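Alpha-L-rhamnosidase (Aspergillus terreus, PDB 6GSZ) probably catalyses the hydrolysis of terminal, non-reducing alpha-L-rhamnose residues from alpha-L-rhamnosides, and holds a glucose molecule in its pocket in this structure. Local coordinates at residues R573-W578 with N597-S602; G469-I474 with S525-A530. All coordinates share one frame; numbering follows the deposited sequence.

Interaction 1: residues R573-W578 with N597-S602; sequences RSTFQW and NKYLVS. With BGC (beta-D-glucopyranose), chain B; NAG (2-acetamido-2-deoxy-beta-D-glucopyranose), chain E.
Tyr599, in the first turn of helix 598-619, lays one face of its ring against Arg573 and points its hydroxyl at Thr575 O; the contact joins a helix N-terminus to a loop of the six-hairpin glycosidase domain. The turn is capped by Asn597, whose OD1 takes the amides of both Tyr599 and Leu600; the Leu600 N-H lies in the carbonyl plane on a lone pair, while that of Tyr599 comes from above it. Asn597 also lies beside an N-glycan. The loop carries Trp578 of the glucose pocket, with glucose O4 over one face and Phe576 over the opposite one.

Two hydrogen bonds run from helix to loop. Tyr599 OH donates to Thr575 O at 2.6 Å, short and tilted 28° from the carbonyl plane. Lys598, its chain extended beyond CG, carries NZ to Gln577 O at 3.0 Å, almost straight on to the carbonyl. One water bridges Lys598 NZ to Gln577 N and a second bridges it to Gln577 O, so the ammonium is held to both polar backbone atoms of a single residue.

The nonpolar part is a CH-pi contact: Arg573 CA sits over the Tyr599 ring, 3.9 Å from its centroid. Arg573 CG follows over Tyr599 CG, the two side chains heading opposite ways. One guanidinium face meets Tyr599 CB, while NH2 makes a salt bridge to Asp603 and NH1 bonds to Trp571 O.

Gln577 CG lies 3.4 Å from Ser602 OG, which donates to Lys598 O. The Gln577 amide stands at 82° to the Tyr599 ring, and its OE1 accepts from Ser525 N. Gln577 NE2 donates to Thr575 OG1, itself also bonded to Asp572 O, at 3.0 Å and only 11° out of the amide plane.

Interaction 2: residues G469-I474 with S525-A530; sequences GWTGDI and SIWGDA. With BGC (beta-D-glucopyranose), chain B.
Trp527 lays the five-membered part of its indole over Gly472, and the backbones come so close here that the two CA atoms are 3.7 Å apart. Gly472 CA stands 3.5 Å from the centroid of that ring, almost on its normal, a CH-pi contact in which the bare CA of the glycine is what lies against the ring face.

Trp470 meets the same indole differently. The planes are at 88°, but the rings touch rim to rim and neither covers the other: Trp470 CE3 is 3.4 Å from Trp527 NE1. Trp470 CG is anti to the carbonyl carbon (chi1 -82°). One face of its indole is turned to the glucose, C4 lying over it, and its own NE1 bonds to Glu466. The sugar thus has an aromatic floor on one side and a polar grip at its rim. Trp527 NE1 donates to glucose O3 at 3.0 Å, and the same O3 donates to Asp473 OD1 at 2.5 Å. Glucose O2 donates to Asp473 OD2 at 2.6 Å, so the carboxylate takes neighbouring hydroxyls with its two oxygens. Asp460 and His761 also bond to the glucose.

Away from the pocket, Thr471 OG1 lies 3.4 Å from Trp527 CB and bonds to Tyr511 O, while Ala530 CB packs on Thr471 O. The type I turn from Trp527 to Ala530 is closed by Ala530 N to Trp527 O; Asp529 OD2 accepts from Ile526 N just before it. The contact is buried where helix 471-484 begins, just ahead of helix 530-542; Trp494 of helix 488-503 touches Thr471, and Tyr605 of helix 598-619 covers Ile526.

Overall arrangement
The two interactions lie within the six-hairpin glycosidase domain, their centres about 14 Å apart, and follow one another along the chain: interaction 2 closes before interaction 1 opens. They meet directly through segment 525-530. Ser525 OG is 2.9 Å from Ser602 OG, a probable hydrogen bond, and Ile526 packs on Val601, which ties the start of helix 598-619 to the loop leading into helix 530-542. Both reach the bound glucose as well, interaction 2 with hydrogen bonds and an indole face, interaction 1 through Trp578, which packs on Trp527. The pocket thus takes residues from the start of helix 471-484, the loop before helix 530-542 and the loop before helix 598-619.

Interaction 1: residues R573-W578 with N597-S602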
loop_
_atom_site.group_PDB
_atom_site.type_symbol
_atom_site.label_atom_id
_atom_site.label_comp_id
_atom_site.label_asym_id
_atom_site.label_seq_id
_atom_site.Cartn_x
_atom_site.Cartn_y
_atom_site.Cartn_z
ATOM N N ARG A 573 -2.316 -7.568 -32.727
ATOM C CA ARG A 573 -2.650 -8.945 -32.346
ATOM C C ARG A 573 -1.411 -9.860 -32.327
ATOM O O ARG A 573 -1.580 -11.078 -32.208
ATOM C CB ARG A 573 -3.780 -9.500 -33.221
ATOM C CG ARG A 573 -5.167 -8.964 -32.867
ATOM C CD ARG A 573 -5.520 -7.683 -33.545
ATOM N NE ARG A 573 -6.970 -7.527 -33.452
ATOM C CZ ARG A 573 -7.629 -6.919 -32.463
ATOM N NH1 ARG A 573 -6.968 -6.381 -31.451
ATOM N NH2 ARG A 573 -8.965 -6.853 -32.510
ATOM N N SER A 574 -0.197 -9.300 -32.449
ATOM C CA SER A 574 1.020 -10.092 -32.287
ATOM C C SER A 574 1.684 -9.823 -30.934
ATOM O O SER A 574 2.779 -10.340 -30.672
ATOM C CB SER A 574 1.950 -9.817 -33.417
ATOM O OG SER A 574 2.540 -8.515 -33.341
ATOM N N THR A 575 1.055 -9.026 -30.072
ATOM C CA THR A 575 1.666 -8.666 -28.808
ATOM C C THR A 575 1.426 -9.711 -27.709
ATOM O O THR A 575 0.385 -10.294 -27.576
ATOM C CB THR A 575 1.129 -7.331 -28.297
ATOM O OG1 THR A 575 -0.302 -7.300 -28.278
ATOM C CG2 THR A 575 1.634 -6.166 -29.120
ATOM N N PHE A 576 2.467 -9.938 -26.897
ATOM C CA PHE A 576 2.315 -10.625 -25.643
ATOM C C PHE A 576 1.247 -9.916 -24.800
ATOM O O PHE A 576 1.275 -8.660 -24.682
ATOM C CB PHE A 576 3.662 -10.672 -24.912
ATOM C CG PHE A 576 3.505 -11.228 -23.524
ATOM C CD1 PHE A 576 3.325 -12.585 -23.323
ATOM C CD2 PHE A 576 3.374 -10.388 -22.440
ATOM C CE1 PHE A 576 3.096 -13.094 -22.056
ATOM C CE2 PHE A 576 3.134 -10.895 -21.174
ATOM C CZ PHE A 576 2.977 -12.242 -20.979
ATOM N N GLN A 577 0.426 -10.714 -24.115
ATOM C CA GLN A 577 -0.543 -10.173 -23.186
ATOM C C GLN A 577 -0.708 -11.102 -21.966
ATOM O O GLN A 577 -0.732 -12.340 -22.113
ATOM C CB GLN A 577 -1.909 -9.946 -23.830
ATOM C CG GLN A 577 -1.915 -8.936 -24.961
ATOM C CD GLN A 577 -1.646 -7.510 -24.527
ATOM O OE1 GLN A 577 -1.816 -7.157 -23.348
ATOM N NE2 GLN A 577 -1.289 -6.675 -25.510
ATOM N N TRP A 578 -0.760 -10.506 -20.761
ATOM C CA TRP A 578 -1.179 -11.193 -19.541
ATOM C C TRP A 578 -2.687 -11.483 -19.555
ATOM O O TRP A 578 -3.148 -12.618 -19.255
ATOM C CB TRP A 578 -0.843 -10.352 -18.293
ATOM C CG TRP A 578 0.601 -9.966 -18.146
ATOM C CD1 TRP A 578 1.166 -8.732 -18.346
ATOM C CD2 TRP A 578 1.680 -10.846 -17.793
ATOM N NE1 TRP A 578 2.523 -8.807 -18.162
ATOM C CE2 TRP A 578 2.846 -10.066 -17.786
ATOM C CE3 TRP A 578 1.758 -12.196 -17.460
ATOM C CZ2 TRP A 578 4.088 -10.607 -17.459
ATOM C CZ3 TRP A 578 2.986 -12.732 -17.147
ATOM C CH2 TRP A 578 4.128 -11.941 -17.136
ATOM N N ASN A 597 -10.252 -14.813 -25.060
ATOM C CA ASN A 597 -9.224 -14.339 -25.985
ATOM C C ASN A 597 -8.484 -13.127 -25.389
ATOM O O ASN A 597 -9.099 -12.166 -24.893
ATOM C CB ASN A 597 -9.825 -14.028 -27.350
ATOM C CG ASN A 597 -8.816 -13.549 -28.354
ATOM O OD1 ASN A 597 -8.406 -12.384 -28.333
ATOM N ND2 ASN A 597 -8.376 -14.471 -29.194
ATOM N N LYS A 598 -7.145 -13.168 -25.461
ATOM C CA LYS A 598 -6.301 -12.147 -24.849
ATOM C C LYS A 598 -6.521 -10.769 -25.471
ATOM O O LYS A 598 -6.339 -9.758 -24.778
ATOM C CB LYS A 598 -4.811 -12.531 -24.950
ATOM C CG LYS A 598 -4.424 -13.721 -24.116
ATOM C CD LYS A 598 -2.979 -14.117 -24.317
ATOM C CE LYS A 598 -2.556 -15.139 -23.297
ATOM N NZ LYS A 598 -1.100 -15.135 -23.092
ATOM N N TYR A 599 -6.866 -10.727 -26.760
ATOM C CA TYR A 599 -7.066 -9.462 -27.486
ATOM C C TYR A 599 -8.479 -8.915 -27.258
ATOM O O TYR A 599 -8.635 -7.681 -27.253
ATOM C CB TYR A 599 -6.668 -9.614 -28.970
ATOM C CG TYR A 599 -5.241 -10.076 -29.079
ATOM C CD1 TYR A 599 -4.186 -9.269 -28.686
ATOM C CD2 TYR A 599 -4.960 -11.368 -29.458
ATOM C CE1 TYR A 599 -2.877 -9.728 -28.683
ATOM C CE2 TYR A 599 -3.655 -11.833 -29.484
ATOM C CZ TYR A 599 -2.620 -11.020 -29.073
ATOM O OH TYR A 599 -1.346 -11.511 -29.052
ATOM N N LEU A 600 -9.471 -9.789 -27.059
ATOM C CA LEU A 600 -10.807 -9.301 -26.656
ATOM C C LEU A 600 -10.647 -8.574 -25.314
ATOM O O LEU A 600 -11.095 -7.428 -25.129
ATOM C CB LEU A 600 -11.746 -10.492 -26.532
ATOM C CG LEU A 600 -13.222 -10.219 -26.205
ATOM C CD1 LEU A 600 -14.013 -11.486 -26.547
ATOM C CD2 LEU A 600 -13.414 -9.878 -24.729
ATOM N N VAL A 601 -9.916 -9.224 -24.388
ATOM C CA VAL A 601 -9.660 -8.634 -23.071
ATOM C C VAL A 601 -8.898 -7.311 -23.215
ATOM O O VAL A 601 -9.255 -6.283 -22.614
ATOM C CB VAL A 601 -8.916 -9.607 -22.132
ATOM C CG1 VAL A 601 -8.446 -8.953 -20.848
ATOM C CG2 VAL A 601 -9.785 -10.802 -21.781
ATOM N N SER A 602 -7.814 -7.348 -23.995
ATOM C CA SER A 602 -6.960 -6.181 -24.153
ATOM C C SER A 602 -7.703 -4.989 -24.769
ATOM O O SER A 602 -7.530 -3.839 -24.364
ATOM C CB SER A 602 -5.726 -6.564 -24.958
ATOM O OG SER A 602 -4.888 -7.488 -24.262
HETATM C C2 BGC B . 1.656 -11.066 -10.265
HETATM C C3 BGC B . 1.074 -10.996 -11.648
HETATM C C4 BGC B . 1.988 -11.342 -12.803
HETATM C C5 BGC B . 2.598 -12.602 -12.424
HETATM C C6 BGC B . 3.476 -12.981 -13.601
HETATM C C1 BGC B . 2.408 -12.374 -10.090
HETATM O O1 BGC B . 2.829 -12.473 -8.744
HETATM O O2 BGC B . 0.640 -11.291 -9.316
HETATM O O3 BGC B . 0.802 -9.720 -11.889
HETATM O O4 BGC B . 1.393 -11.417 -14.120
HETATM O O5 BGC B . 3.332 -12.595 -11.157
HETATM O O6 BGC B . 4.227 -14.144 -13.239
HETATM C C1 NAG E . -12.613 -17.121 -28.278
HETATM C C2 NAG E . -12.206 -18.543 -28.547
HETATM C C3 NAG E . -11.240 -18.625 -29.734
HETATM C C4 NAG E . -11.701 -17.846 -30.963
HETATM C C5 NAG E . -12.032 -16.403 -30.527
HETATM C C6 NAG E . -12.478 -15.477 -31.662
HETATM C C7 NAG E . -10.430 -18.517 -26.783
HETATM C C8 NAG E . -9.917 -19.205 -25.576
HETATM N N2 NAG E . -11.577 -19.045 -27.331
HETATM O O3 NAG E . -11.061 -19.984 -30.018
HETATM O O4 NAG E . -10.567 -17.688 -31.815
HETATM O O5 NAG E . -13.008 -16.462 -29.494
HETATM O O6 NAG E . -13.629 -16.044 -32.293
HETATM O O7 NAG E . -9.778 -17.536 -27.188
HETATM O O HOH W 1 0.441 -13.627 -24.895
HETATM O O HOH W 2 -0.134 -14.647 -20.632
#

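Interaction 2: residues G469-I474 with S525-A530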
loop_
_atom_site.group_PDB
_atom_site.type_symbol
_atom_site.label_atom_id
_atom_site.label_comp_id
_atom_site.label_asym_id
_atom_site.label_seq_id
_atom_site.Cartn_x
_atom_site.Cartn_y
_atom_site.Cartn_z
ATOM N N GLY A 469 6.607 -4.573 -7.538
ATOM C CA GLY A 469 5.464 -3.653 -7.708
ATOM C C GLY A 469 4.650 -3.921 -8.965
ATOM O O GLY A 469 4.673 -3.128 -9.908
ATOM N N TRP A 470 4.030 -5.103 -8.998
ATOM C CA TRP A 470 3.279 -5.530 -10.185
ATOM C C TRP A 470 2.089 -4.592 -10.483
ATOM O O TRP A 470 1.206 -4.343 -9.653
ATOM C CB TRP A 470 2.835 -6.972 -10.029
ATOM C CG TRP A 470 3.910 -7.964 -10.380
ATOM C CD1 TRP A 470 4.731 -8.641 -9.526
ATOM C CD2 TRP A 470 4.232 -8.419 -11.698
ATOM N NE1 TRP A 470 5.538 -9.485 -10.236
ATOM C CE2 TRP A 470 5.273 -9.360 -11.574
ATOM C CE3 TRP A 470 3.742 -8.109 -12.957
ATOM C CZ2 TRP A 470 5.809 -10.002 -12.682
ATOM C CZ3 TRP A 470 4.268 -8.734 -14.058
ATOM C CH2 TRP A 470 5.314 -9.666 -13.915
ATOM N N THR A 471 2.119 -4.053 -11.693
ATOM C CA THR A 471 1.192 -2.991 -12.103
ATOM C C THR A 471 -0.263 -3.466 -12.204
ATOM O O THR A 471 -1.176 -2.780 -11.784
ATOM C CB THR A 471 1.733 -2.360 -13.390
ATOM O OG1 THR A 471 1.996 -3.361 -14.383
ATOM C CG2 THR A 471 2.975 -1.554 -13.105
ATOM N N GLY A 472 -0.490 -4.635 -12.807
ATOM C CA GLY A 472 -1.850 -5.075 -12.999
ATOM C C GLY A 472 -2.545 -5.334 -11.671
ATOM O O GLY A 472 -3.742 -5.033 -11.494
ATOM N N ASP A 473 -1.839 -5.902 -10.688
ATOM C CA ASP A 473 -2.439 -6.281 -9.433
ATOM C C ASP A 473 -2.986 -5.030 -8.712
ATOM O O ASP A 473 -4.095 -5.061 -8.175
ATOM C CB ASP A 473 -1.445 -7.020 -8.527
ATOM C CG ASP A 473 -0.801 -8.260 -9.118
ATOM O OD1 ASP A 473 -0.335 -8.171 -10.282
ATOM O OD2 ASP A 473 -0.807 -9.304 -8.421
ATOM N N ILE A 474 -2.197 -3.949 -8.678
ATOM C CA ILE A 474 -2.648 -2.748 -8.001
ATOM C C ILE A 474 -3.752 -2.055 -8.802
ATOM O O ILE A 474 -4.629 -1.448 -8.215
ATOM C CB ILE A 474 -1.483 -1.835 -7.567
ATOM C CG1 ILE A 474 -1.974 -0.667 -6.722
ATOM C CG2 ILE A 474 -0.665 -1.363 -8.737
ATOM C CD1 ILE A 474 -2.705 -1.079 -5.440
ATOM N N SER A 525 -1.994 -4.700 -21.881
ATOM C CA SER A 525 -3.249 -4.208 -21.307
ATOM C C SER A 525 -3.310 -4.606 -19.833
ATOM O O SER A 525 -2.625 -5.554 -19.425
ATOM C CB SER A 525 -4.427 -4.790 -22.034
ATOM O OG SER A 525 -4.554 -6.166 -21.757
ATOM N N ILE A 526 -4.057 -3.835 -19.043
ATOM C CA ILE A 526 -4.361 -4.039 -17.605
ATOM C C ILE A 526 -3.149 -3.641 -16.748
ATOM O O ILE A 526 -3.279 -2.803 -15.893
ATOM C CB ILE A 526 -4.886 -5.449 -17.271
ATOM C CG1 ILE A 526 -6.025 -5.866 -18.219
ATOM C CG2 ILE A 526 -5.318 -5.499 -15.808
ATOM C CD1 ILE A 526 -6.414 -7.302 -18.078
ATOM N N TRP A 527 -2.027 -4.329 -16.970
ATOM C CA TRP A 527 -0.724 -4.017 -16.365
ATOM C C TRP A 527 -0.293 -2.629 -16.847
ATOM O O TRP A 527 -0.228 -1.723 -16.023
ATOM C CB TRP A 527 0.259 -5.141 -16.731
ATOM C CG TRP A 527 0.135 -6.325 -15.817
ATOM C CD1 TRP A 527 1.011 -6.683 -14.833
ATOM C CD2 TRP A 527 -0.914 -7.315 -15.763
ATOM N NE1 TRP A 527 0.567 -7.790 -14.174
ATOM C CE2 TRP A 527 -0.626 -8.191 -14.707
ATOM C CE3 TRP A 527 -2.093 -7.540 -16.490
ATOM C CZ2 TRP A 527 -1.436 -9.273 -14.366
ATOM C CZ3 TRP A 527 -2.906 -8.602 -16.141
ATOM C CH2 TRP A 527 -2.584 -9.466 -15.099
ATOM N N GLY A 528 -0.150 -2.408 -18.152
ATOM C CA GLY A 528 0.241 -1.103 -18.595
ATOM C C GLY A 528 -0.819 -0.044 -18.297
ATOM O O GLY A 528 -0.503 1.122 -18.044
ATOM N N ASP A 529 -2.088 -0.473 -18.362
ATOM C CA ASP A 529 -3.214 0.416 -18.099
ATOM C C ASP A 529 -3.220 0.939 -16.660
ATOM O O ASP A 529 -3.982 1.864 -16.377
ATOM C CB ASP A 529 -4.546 -0.230 -18.443
ATOM C CG ASP A 529 -4.727 -0.414 -19.950
ATOM O OD1 ASP A 529 -4.640 0.627 -20.677
ATOM O OD2 ASP A 529 -4.988 -1.576 -20.339
ATOM N N ALA A 530 -2.404 0.377 -15.746
ATOM C CA ALA A 530 -2.332 0.924 -14.401
ATOM C C ALA A 530 -1.998 2.416 -14.366
ATOM O O ALA A 530 -2.412 3.117 -13.406
ATOM C CB ALA A 530 -1.332 0.170 -13.568
HETATM C C2 BGC B . 1.656 -11.066 -10.265
HETATM C C3 BGC B . 1.074 -10.996 -11.648
HETATM C C4 BGC B . 1.988 -11.342 -12.803
HETATM C C5 BGC B . 2.598 -12.602 -12.424
HETATM C C6 BGC B . 3.476 -12.981 -13.601
HETATM C C1 BGC B . 2.408 -12.374 -10.090
HETATM O O1 BGC B . 2.829 -12.473 -8.744
HETATM O O2 BGC B . 0.640 -11.291 -9.316
HETATM O O3 BGC B . 0.802 -9.720 -11.889
HETATM O O4 BGC B . 1.393 -11.417 -14.120
HETATM O O5 BGC B . 3.332 -12.595 -11.157
HETATM O O6 BGC B . 4.227 -14.144 -13.239
#